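Side-chain contact in Alpha/beta hydrolase fold protein (Marinomonas mediterranea, PDB 6CXT), which carries a pyrrole-2-carboxyl thioester on a phosphopantetheine arm as the carrier-protein part of a longer protein that may be a hydrolase, in thiotemplated pyrrole biosynthesis: residues L40-I45 against V51-H56. Numbering follows the deposited sequence.
Sequences LLLAHI and VKIPEH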
# COMPACT_ATOMS: atom_id res chain seq x y z
N LEU A 40 -16.42 -27.21 -0.26
CA LEU A 40 -17.70 -26.64 -0.72
C LEU A 40 -18.77 -27.80 -0.79
O LEU A 40 -19.94 -27.64 -0.40
CB LEU A 40 -17.52 -25.99 -2.10
CG LEU A 40 -16.54 -24.76 -2.11
CD1 LEU A 40 -16.49 -24.15 -3.49
CD2 LEU A 40 -16.96 -23.74 -1.07
N LEU A 41 -18.33 -28.94 -1.31
CA LEU A 41 -19.23 -30.11 -1.42
C LEU A 41 -19.69 -30.52 -0.01
O LEU A 41 -20.89 -30.67 0.24
CB LEU A 41 -18.49 -31.26 -2.11
CG LEU A 41 -19.33 -32.57 -2.31
CD1 LEU A 41 -20.53 -32.35 -3.24
CD2 LEU A 41 -18.42 -33.64 -2.89
N LEU A 42 -18.76 -30.68 0.93
CA LEU A 42 -19.15 -31.07 2.27
C LEU A 42 -20.10 -30.08 2.90
O LEU A 42 -20.96 -30.50 3.67
CB LEU A 42 -17.96 -31.33 3.22
CG LEU A 42 -17.00 -32.47 2.85
CD1 LEU A 42 -15.91 -32.63 3.89
CD2 LEU A 42 -17.77 -33.78 2.65
N ALA A 43 -19.95 -28.78 2.60
CA ALA A 43 -20.86 -27.77 3.19
C ALA A 43 -22.25 -27.91 2.58
O ALA A 43 -23.25 -27.89 3.30
CB ALA A 43 -20.31 -26.33 2.99
N HIS A 44 -22.29 -28.08 1.26
CA HIS A 44 -23.55 -28.31 0.53
C HIS A 44 -24.29 -29.52 1.10
O HIS A 44 -25.48 -29.44 1.38
CB HIS A 44 -23.26 -28.52 -0.94
CG HIS A 44 -24.43 -29.05 -1.71
ND1 HIS A 44 -24.70 -30.41 -1.82
CD2 HIS A 44 -25.41 -28.42 -2.41
CE1 HIS A 44 -25.78 -30.58 -2.56
NE2 HIS A 44 -26.22 -29.40 -2.93
N ILE A 45 -23.56 -30.62 1.30
CA ILE A 45 -24.13 -31.88 1.82
C ILE A 45 -24.72 -31.65 3.19
O ILE A 45 -25.85 -32.08 3.47
CB ILE A 45 -23.10 -33.03 1.79
CG1 ILE A 45 -22.84 -33.41 0.33
CG2 ILE A 45 -23.52 -34.24 2.66
CD1 ILE A 45 -21.60 -34.26 0.08
N VAL A 51 -26.41 -33.93 6.64
CA VAL A 51 -25.40 -34.95 6.87
C VAL A 51 -23.98 -34.33 6.92
O VAL A 51 -23.57 -33.63 5.98
CB VAL A 51 -25.48 -36.04 5.74
CG1 VAL A 51 -24.31 -37.02 5.80
CG2 VAL A 51 -26.79 -36.81 5.80
N LYS A 52 -23.27 -34.64 7.99
CA LYS A 52 -21.87 -34.26 8.22
C LYS A 52 -21.02 -35.50 8.07
O LYS A 52 -20.92 -36.31 9.01
CB LYS A 52 -21.67 -33.70 9.64
CG LYS A 52 -22.59 -32.54 10.01
CD LYS A 52 -22.13 -31.78 11.25
CE LYS A 52 -21.00 -30.81 10.91
NZ LYS A 52 -21.00 -29.61 11.80
N ILE A 53 -20.40 -35.66 6.91
CA ILE A 53 -19.57 -36.83 6.61
C ILE A 53 -18.38 -37.06 7.57
O ILE A 53 -17.44 -36.26 7.59
CB ILE A 53 -19.17 -36.88 5.13
CG1 ILE A 53 -20.46 -36.88 4.29
CG2 ILE A 53 -18.30 -38.10 4.88
CD1 ILE A 53 -20.32 -36.62 2.81
N PRO A 54 -18.42 -38.16 8.38
CA PRO A 54 -17.31 -38.45 9.31
C PRO A 54 -16.00 -38.59 8.55
O PRO A 54 -16.03 -38.93 7.35
CB PRO A 54 -17.71 -39.80 9.93
CG PRO A 54 -19.19 -39.87 9.76
CD PRO A 54 -19.46 -39.21 8.44
N GLU A 55 -14.88 -38.33 9.23
CA GLU A 55 -13.56 -38.33 8.59
C GLU A 55 -13.23 -39.70 8.00
O GLU A 55 -12.71 -39.79 6.88
CB GLU A 55 -12.46 -37.83 9.56
CG GLU A 55 -11.05 -37.68 8.95
CD GLU A 55 -10.95 -36.65 7.79
OE1 GLU A 55 -10.26 -36.92 6.79
OE2 GLU A 55 -11.56 -35.56 7.87
N HIS A 56 -13.56 -40.75 8.74
CA HIS A 56 -13.30 -42.12 8.30
C HIS A 56 -13.91 -42.37 6.91
O HIS A 56 -13.38 -43.17 6.12
CB HIS A 56 -13.85 -43.11 9.34
CG HIS A 56 -13.51 -44.55 9.06
ND1 HIS A 56 -14.31 -45.37 8.30
CD2 HIS A 56 -12.45 -45.30 9.44
CE1 HIS A 56 -13.76 -46.57 8.22
NE2 HIS A 56 -12.63 -46.55 8.90
O HOH W 1 -21.04 -32.88 5.19
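Helix 35-49 of the carrier-protein domain packs here against the loop that leads from its C-terminal end toward helix 66-75. Ile53 CD1 touches two helix side chains, resting over the notch between them. Ile53 CD1 lies 3.8 Å from both Leu42 CD2 and Ile45 CD1. Leu42 and Ile53 cross at about a right angle, while Ile45 and Ile53 meet at a slant. Ile53 holds CG1 beside its backbone N (chi1 -58°), and the extended end of the chain (chi2 167°) carries CD1 to the helix. Ile45 CG2, anti to the backbone N, packs 3.4 Å from Val51 O and 4.1 Å from Val51 CB, and also lies near Ile53 CD1. Ile45 points toward the loop; Leu42, one turn earlier, starts off across it and brings only its CD2 end near.

The domain is a small helical bundle of the phosphopantetheine-binding family, and helix 66-75 packs on this contact: Ile73 touches Ile45 and Val51, and Leu72 touches Ile53. No direct hydrogen bond joins the two segments. A water bridges them instead, donating to Leu42 O and to Val51 O, each at 2.8 Å. It also accepts a weak bond from Ile53 N at 3.3 Å. At the start of the following 3-10 turn, Glu55 OE1 forms a salt bridge with Arg233 of the Butyryl-CoA dehydrogenase chain.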